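Long-range contact in thiosulfate sulfurtransferase (Pseudomonas aeruginosa, PDB 1YT8), which probably transfers sulfur from thiosulfate to cyanide, as rhodaneses do, and is built from repeated rhodanese-like domains: residues A[430-444]-A[454-466]. Sequence-based numbering, arbitrary orientation.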
ATOM      1  N   ALA A 430     -20.336  20.281  24.187  1.00 21.79           N
ATOM      2  CA  ALA A 430     -20.874  19.062  24.766  1.00 21.56           C
ATOM      3  C   ALA A 430     -20.499  19.029  26.239  1.00 21.08           C
ATOM      4  O   ALA A 430     -19.589  19.739  26.669  1.00 20.49           O
ATOM      5  CB  ALA A 430     -20.301  17.846  24.056  1.00 22.25           C
ATOM      6  N   GLU A 431     -21.204  18.211  27.010  1.00 20.51           N
ATOM      7  CA  GLU A 431     -20.910  18.092  28.429  1.00 21.58           C
ATOM      8  C   GLU A 431     -19.798  17.063  28.597  1.00 20.11           C
ATOM      9  O   GLU A 431     -19.058  17.079  29.582  1.00 19.82           O
ATOM     10  CB  GLU A 431     -22.166  17.670  29.199  1.00 23.45           C
ATOM     11  CG  GLU A 431     -23.320  18.655  29.023  1.00 30.01           C
ATOM     12  CD  GLU A 431     -24.430  18.478  30.044  1.00 34.73           C
ATOM     13  OE1 GLU A 431     -25.019  17.380  30.115  1.00 37.56           O
ATOM     14  OE2 GLU A 431     -24.715  19.451  30.776  1.00 39.06           O
ATOM     15  N   ARG A 432     -19.669  16.184  27.606  1.00 18.95           N
ATOM     16  CA  ARG A 432     -18.656  15.139  27.636  1.00 17.10           C
ATOM     17  C   ARG A 432     -18.497  14.508  26.255  1.00 16.49           C
ATOM     18  O   ARG A 432     -19.455  14.422  25.485  1.00 16.38           O
ATOM     19  CB  ARG A 432     -19.052  14.067  28.652  1.00 18.38           C
ATOM     20  CG  ARG A 432     -20.460  13.531  28.441  1.00 21.34           C
ATOM     21  CD  ARG A 432     -21.001  12.836  29.683  1.00 21.28           C
ATOM     22  NE  ARG A 432     -22.368  12.361  29.481  1.00 23.74           N
ATOM     23  CZ  ARG A 432     -23.127  11.826  30.434  1.00 26.11           C
ATOM     24  NH1 ARG A 432     -22.655  11.697  31.667  1.00 26.37           N
ATOM     25  NH2 ARG A 432     -24.360  11.418  30.157  1.00 25.72           N
ATOM     26  N   TYR A 433     -17.281  14.066  25.955  1.00 15.13           N
ATOM     27  CA  TYR A 433     -16.981  13.438  24.673  1.00 14.84           C
ATOM     28  C   TYR A 433     -16.584  11.984  24.865  1.00 15.56           C
ATOM     29  O   TYR A 433     -15.927  11.634  25.844  1.00 16.30           O
ATOM     30  CB  TYR A 433     -15.817  14.151  23.984  1.00 16.15           C
ATOM     31  CG  TYR A 433     -16.107  15.554  23.517  1.00 17.09           C
ATOM     32  CD1 TYR A 433     -16.577  15.799  22.226  1.00 18.30           C
ATOM     33  CD2 TYR A 433     -15.887  16.642  24.356  1.00 17.19           C
ATOM     34  CE1 TYR A 433     -16.815  17.099  21.784  1.00 17.32           C
ATOM     35  CE2 TYR A 433     -16.125  17.941  23.928  1.00 18.57           C
ATOM     36  CZ  TYR A 433     -16.587  18.164  22.643  1.00 19.25           C
ATOM     37  OH  TYR A 433     -16.823  19.453  22.232  1.00 18.86           O
ATOM     38  N   VAL A 434     -16.987  11.145  23.919  1.00 12.85           N
ATOM     39  CA  VAL A 434     -16.639   9.735  23.936  1.00 14.50           C
ATOM     40  C   VAL A 434     -16.050   9.466  22.555  1.00 13.55           C
ATOM     41  O   VAL A 434     -16.703   9.707  21.539  1.00 13.32           O
ATOM     42  CB  VAL A 434     -17.868   8.837  24.161  1.00 14.70           C
ATOM     43  CG1 VAL A 434     -17.449   7.371  24.082  1.00 14.11           C
ATOM     44  CG2 VAL A 434     -18.485   9.130  25.529  1.00 14.45           C
ATOM     45  N   LEU A 435     -14.810   8.990  22.518  1.00 13.63           N
ATOM     46  CA  LEU A 435     -14.142   8.729  21.247  1.00 14.02           C
ATOM     47  C   LEU A 435     -14.154   7.247  20.884  1.00 13.59           C
ATOM     48  O   LEU A 435     -14.019   6.383  21.750  1.00 13.74           O
ATOM     49  CB  LEU A 435     -12.696   9.230  21.308  1.00 13.43           C
ATOM     50  CG  LEU A 435     -12.465  10.579  22.008  1.00 15.85           C
ATOM     51  CD1 LEU A 435     -11.000  10.962  21.850  1.00 16.81           C
ATOM     52  CD2 LEU A 435     -13.365  11.664  21.427  1.00 14.77           C
ATOM     53  N   THR A 436     -14.313   6.957  19.597  1.00 13.66           N
ATOM     54  CA  THR A 436     -14.332   5.577  19.143  1.00 15.33           C
ATOM     55  C   THR A 436     -13.713   5.434  17.756  1.00 15.45           C
ATOM     56  O   THR A 436     -13.381   6.415  17.096  1.00 14.23           O
ATOM     57  CB  THR A 436     -15.783   5.024  19.090  1.00 16.26           C
ATOM     58  OG1 THR A 436     -15.757   3.608  18.867  1.00 16.81           O
ATOM     59  CG2 THR A 436     -16.566   5.682  17.957  1.00 18.33           C
ATOM     60  N   CYS A 437     -13.547   4.185  17.349  1.00 17.89           N
ATOM     61  CA  CYS A 437     -13.036   3.814  16.036  1.00 17.96           C
ATOM     62  C   CYS A 437     -13.242   2.308  16.014  1.00 19.33           C
ATOM     63  O   CYS A 437     -13.877   1.764  16.922  1.00 18.63           O
ATOM     64  CB  CYS A 437     -11.554   4.190  15.854  1.00 19.90           C
ATOM     65  SG  CYS A 437     -10.348   3.325  16.878  1.00 20.49           S
ATOM     66  N   GLY A 438     -12.728   1.633  14.993  1.00 18.67           N
ATOM     67  CA  GLY A 438     -12.914   0.195  14.910  1.00 19.63           C
ATOM     68  C   GLY A 438     -12.676  -0.570  16.201  1.00 21.40           C
ATOM     69  O   GLY A 438     -13.548  -1.305  16.669  1.00 19.53           O
ATOM     70  N   SER A 439     -11.500  -0.379  16.792  1.00 21.65           N
ATOM     71  CA  SER A 439     -11.128  -1.085  18.012  1.00 22.65           C
ATOM     72  C   SER A 439     -10.797  -0.174  19.188  1.00 21.83           C
ATOM     73  O   SER A 439     -10.534  -0.664  20.282  1.00 21.00           O
ATOM     74  CB  SER A 439      -9.913  -1.962  17.726  1.00 25.73           C
ATOM     75  OG  SER A 439      -8.805  -1.144  17.370  1.00 27.51           O
ATOM     76  N   SER A 440     -10.790   1.135  18.938  1.00 22.08           N
ATOM     77  CA  SER A 440     -10.478   2.179  19.925  1.00 22.40           C
ATOM     78  C   SER A 440      -8.998   2.563  19.883  1.00 22.26           C
ATOM     79  O   SER A 440      -8.569   3.482  20.578  1.00 20.65           O
ATOM     80  CB  SER A 440     -10.839   1.748  21.355  1.00 22.61           C
ATOM     81  OG  SER A 440      -9.838   0.910  21.917  1.00 26.96           O
ATOM     82  N   LEU A 441      -8.225   1.873  19.052  1.00 21.69           N
ATOM     83  CA  LEU A 441      -6.795   2.145  18.947  1.00 22.28           C
ATOM     84  C   LEU A 441      -6.454   3.562  18.500  1.00 21.33           C
ATOM     85  O   LEU A 441      -5.701   4.264  19.174  1.00 22.09           O
ATOM     86  CB  LEU A 441      -6.123   1.147  18.001  1.00 24.45           C
ATOM     87  CG  LEU A 441      -4.613   1.361  17.831  1.00 27.20           C
ATOM     88  CD1 LEU A 441      -3.929   1.327  19.192  1.00 25.69           C
ATOM     89  CD2 LEU A 441      -4.043   0.291  16.915  1.00 28.04           C
ATOM     90  N   LEU A 442      -6.992   3.984  17.361  1.00 19.40           N
ATOM     91  CA  LEU A 442      -6.701   5.323  16.870  1.00 20.90           C
ATOM     92  C   LEU A 442      -7.318   6.401  17.749  1.00 18.62           C
ATOM     93  O   LEU A 442      -6.711   7.445  17.978  1.00 17.63           O
ATOM     94  CB  LEU A 442      -7.190   5.497  15.433  1.00 21.61           C
ATOM     95  CG  LEU A 442      -6.961   6.903  14.858  1.00 25.37           C
ATOM     96  CD1 LEU A 442      -5.539   7.376  15.158  1.00 25.10           C
ATOM     97  CD2 LEU A 442      -7.220   6.888  13.356  1.00 27.52           C
ATOM     98  N   ALA A 443      -8.523   6.144  18.249  1.00 18.39           N
ATOM     99  CA  ALA A 443      -9.207   7.111  19.101  1.00 16.74           C
ATOM    100  C   ALA A 443      -8.427   7.405  20.383  1.00 16.45           C
ATOM    101  O   ALA A 443      -8.456   8.532  20.888  1.00 15.12           O
ATOM    102  CB  ALA A 443     -10.612   6.607  19.439  1.00 15.42           C
ATOM    103  N   ARG A 444      -7.730   6.397  20.901  1.00 16.73           N
ATOM    104  CA  ARG A 444      -6.939   6.549  22.121  1.00 16.67           C
ATOM    105  C   ARG A 444      -5.853   7.613  21.960  1.00 17.24           C
ATOM    106  O   ARG A 444      -5.581   8.379  22.883  1.00 16.70           O
ATOM    107  CB  ARG A 444      -6.295   5.209  22.512  1.00 17.84           C
ATOM    108  CG  ARG A 444      -5.414   5.280  23.764  1.00 18.80           C
ATOM    109  CD  ARG A 444      -4.774   3.933  24.094  1.00 21.23           C
ATOM    110  NE  ARG A 444      -5.716   2.962  24.655  1.00 22.09           N
ATOM    111  CZ  ARG A 444      -6.108   2.941  25.927  1.00 22.98           C
ATOM    112  NH1 ARG A 444      -5.641   3.838  26.790  1.00 21.67           N
ATOM    113  NH2 ARG A 444      -6.966   2.018  26.343  1.00 23.37           N
ATOM    114  N   SER A 454     -11.153  21.097  23.802  1.00 18.95           N
ATOM    115  CA  SER A 454     -12.470  21.317  24.399  1.00 18.94           C
ATOM    116  C   SER A 454     -12.501  21.718  25.867  1.00 20.50           C
ATOM    117  O   SER A 454     -13.410  22.430  26.294  1.00 19.06           O
ATOM    118  CB  SER A 454     -13.339  20.068  24.233  1.00 17.65           C
ATOM    119  OG  SER A 454     -12.898  19.029  25.090  1.00 19.05           O
ATOM    120  N   GLY A 455     -11.525  21.249  26.638  1.00 19.43           N
ATOM    121  CA  GLY A 455     -11.508  21.561  28.054  1.00 20.25           C
ATOM    122  C   GLY A 455     -12.669  20.854  28.734  1.00 20.00           C
ATOM    123  O   GLY A 455     -13.102  21.244  29.820  1.00 19.83           O
ATOM    124  N   LYS A 456     -13.170  19.804  28.087  1.00 18.05           N
ATOM    125  CA  LYS A 456     -14.293  19.023  28.603  1.00 17.11           C
ATOM    126  C   LYS A 456     -13.869  17.595  28.942  1.00 16.43           C
ATOM    127  O   LYS A 456     -12.787  17.149  28.555  1.00 15.78           O
ATOM    128  CB  LYS A 456     -15.418  18.971  27.559  1.00 16.40           C
ATOM    129  CG  LYS A 456     -16.052  20.314  27.216  1.00 18.41           C
ATOM    130  CD  LYS A 456     -16.853  20.862  28.398  1.00 22.43           C
ATOM    131  CE  LYS A 456     -17.643  22.100  28.011  1.00 23.36           C
ATOM    132  NZ  LYS A 456     -16.753  23.184  27.513  1.00 31.80           N
ATOM    133  N   PRO A 457     -14.720  16.857  29.676  1.00 16.44           N
ATOM    134  CA  PRO A 457     -14.407  15.472  30.044  1.00 16.17           C
ATOM    135  C   PRO A 457     -14.368  14.633  28.766  1.00 16.34           C
ATOM    136  O   PRO A 457     -15.279  14.717  27.939  1.00 15.07           O
ATOM    137  CB  PRO A 457     -15.579  15.078  30.946  1.00 15.73           C
ATOM    138  CG  PRO A 457     -16.016  16.381  31.541  1.00 14.62           C
ATOM    139  CD  PRO A 457     -15.948  17.311  30.356  1.00 15.99           C
ATOM    140  N   VAL A 458     -13.316  13.839  28.598  1.00 16.31           N
ATOM    141  CA  VAL A 458     -13.192  12.999  27.407  1.00 14.89           C
ATOM    142  C   VAL A 458     -12.966  11.549  27.807  1.00 14.62           C
ATOM    143  O   VAL A 458     -12.148  11.255  28.685  1.00 14.59           O
ATOM    144  CB  VAL A 458     -12.018  13.467  26.501  1.00 15.39           C
ATOM    145  CG1 VAL A 458     -11.939  12.591  25.252  1.00 15.14           C
ATOM    146  CG2 VAL A 458     -12.214  14.922  26.104  1.00 11.47           C
ATOM    147  N   PHE A 459     -13.699  10.647  27.158  1.00 13.91           N
ATOM    148  CA  PHE A 459     -13.608   9.216  27.429  1.00 14.17           C
ATOM    149  C   PHE A 459     -13.364   8.406  26.164  1.00 14.75           C
ATOM    150  O   PHE A 459     -13.666   8.856  25.056  1.00 16.66           O
ATOM    151  CB  PHE A 459     -14.902   8.726  28.077  1.00 15.45           C
ATOM    152  CG  PHE A 459     -15.123   9.261  29.457  1.00 14.54           C
ATOM    153  CD1 PHE A 459     -14.798   8.497  30.573  1.00 14.71           C
ATOM    154  CD2 PHE A 459     -15.630  10.544  29.643  1.00 16.94           C
ATOM    155  CE1 PHE A 459     -14.978   9.008  31.860  1.00 16.67           C
ATOM    156  CE2 PHE A 459     -15.811  11.061  30.925  1.00 18.09           C
ATOM    157  CZ  PHE A 459     -15.484  10.292  32.032  1.00 15.38           C
ATOM    158  N   LEU A 460     -12.826   7.206  26.349  1.00 15.84           N
ATOM    159  CA  LEU A 460     -12.548   6.292  25.248  1.00 16.23           C
ATOM    160  C   LEU A 460     -13.493   5.102  25.361  1.00 17.34           C
ATOM    161  O   LEU A 460     -13.598   4.486  26.422  1.00 17.19           O
ATOM    162  CB  LEU A 460     -11.104   5.790  25.321  1.00 15.52           C
ATOM    163  CG  LEU A 460     -10.672   4.799  24.237  1.00 15.77           C
ATOM    164  CD1 LEU A 460     -10.661   5.506  22.887  1.00 14.79           C
ATOM    165  CD2 LEU A 460      -9.277   4.248  24.561  1.00 17.43           C
ATOM    166  N   LEU A 461     -14.187   4.787  24.273  1.00 19.22           N
ATOM    167  CA  LEU A 461     -15.097   3.651  24.277  1.00 19.58           C
ATOM    168  C   LEU A 461     -14.261   2.376  24.348  1.00 21.43           C
ATOM    169  O   LEU A 461     -13.456   2.100  23.453  1.00 20.45           O
ATOM    170  CB  LEU A 461     -15.952   3.646  23.008  1.00 19.94           C
ATOM    171  CG  LEU A 461     -16.977   2.514  22.892  1.00 19.40           C
ATOM    172  CD1 LEU A 461     -17.915   2.549  24.090  1.00 19.24           C
ATOM    173  CD2 LEU A 461     -17.768   2.663  21.600  1.00 17.56           C
ATOM    174  N   ASP A 462     -14.451   1.614  25.421  1.00 20.52           N
ATOM    175  CA  ASP A 462     -13.723   0.368  25.645  1.00 24.12           C
ATOM    176  C   ASP A 462     -14.011  -0.630  24.525  1.00 23.37           C
ATOM    177  O   ASP A 462     -15.118  -1.155  24.429  1.00 23.65           O
ATOM    178  CB  ASP A 462     -14.150  -0.246  26.982  1.00 27.55           C
ATOM    179  CG  ASP A 462     -13.088  -1.155  27.583  1.00 31.71           C
ATOM    180  OD1 ASP A 462     -12.395  -1.868  26.824  1.00 31.63           O
ATOM    181  OD2 ASP A 462     -12.956  -1.164  28.825  1.00 34.68           O
ATOM    182  N   GLY A 463     -13.018  -0.888  23.680  1.00 23.58           N
ATOM    183  CA  GLY A 463     -13.205  -1.835  22.591  1.00 22.48           C
ATOM    184  C   GLY A 463     -13.729  -1.229  21.300  1.00 21.82           C
ATOM    185  O   GLY A 463     -13.924  -1.935  20.305  1.00 21.78           O
ATOM    186  N   GLY A 464     -13.972   0.077  21.311  1.00 21.58           N
ATOM    187  CA  GLY A 464     -14.459   0.749  20.119  1.00 20.79           C
ATOM    188  C   GLY A 464     -15.807   0.286  19.595  1.00 21.73           C
ATOM    189  O   GLY A 464     -16.561  -0.406  20.281  1.00 22.37           O
ATOM    190  N   THR A 465     -16.104   0.669  18.358  1.00 20.06           N
ATOM    191  CA  THR A 465     -17.367   0.327  17.720  1.00 22.40           C
ATOM    192  C   THR A 465     -17.580  -1.182  17.611  1.00 23.07           C
ATOM    193  O   THR A 465     -18.717  -1.658  17.652  1.00 22.52           O
ATOM    194  CB  THR A 465     -17.454   0.975  16.325  1.00 22.25           C
ATOM    195  OG1 THR A 465     -17.249   2.389  16.451  1.00 19.56           O
ATOM    196  CG2 THR A 465     -18.819   0.722  15.694  1.00 20.79           C
ATOM    197  N   SER A 466     -16.493  -1.936  17.476  1.00 23.60           N
ATOM    198  CA  SER A 466     -16.600  -3.388  17.383  1.00 25.95           C
ATOM    199  C   SER A 466     -17.216  -3.956  18.656  1.00 26.18           C
ATOM    200  O   SER A 466     -18.014  -4.896  18.606  1.00 26.11           O
ATOM    201  CB  SER A 466     -15.222  -4.016  17.149  1.00 25.52           C
ATOM    202  OG  SER A 466     -14.780  -3.771  15.827  1.00 28.22           O
TER
HETATM  203  O   HOH W   1     -10.358  -0.116  24.884  1.00 28.97           O
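Tyr-433 and Leu-435 each give and receive a backbone hydrogen bond, pairing strands 432-436 and 458-461 in parallel. The ladder starts at Tyr-433 N to Pro-457 O (2.9 Å) and ends at Leu-461 N to Leu-435 O (3.0 Å, 176° at H); proline's missing N-H costs this ladder nothing.

Branched Leu-435 and Val-458 meet through CG and CG1 (3.9 Å) beneath helix 441-454. With CG anti to the backbone N (chi1 179°), Leu-460 sends CD1 to Ala-443 CB (3.6 Å), whose small methyl admits it, while CD2 lies over one guanidinium face of Arg-444, whose NH1 hydrogen-bonds to Pro-374 O. The Tyr-433 ring takes Lys-456 CB at its edge; Ser-454 CB lies 3.5 Å from Tyr-433 CE2.

Polar contacts join the loop after Thr-436 to Thr-465 and Ser-466. Thr-436 OG1 and Thr-465 OG1 hydrogen-bond, and Gly-438 O accepts from Ser-466 N and OG (2.9 Å to OG) on opposite faces of its carbonyl plane. Gly-464 CA lies 3.4 Å from Cys-437 O; this close packing and a positive phi suit a residue without a side chain.

Strand 432-436, helix 441-454 and strand 458-461 form a beta-alpha-beta crossover within the five-stranded parallel sheet of a rhodanese-like domain.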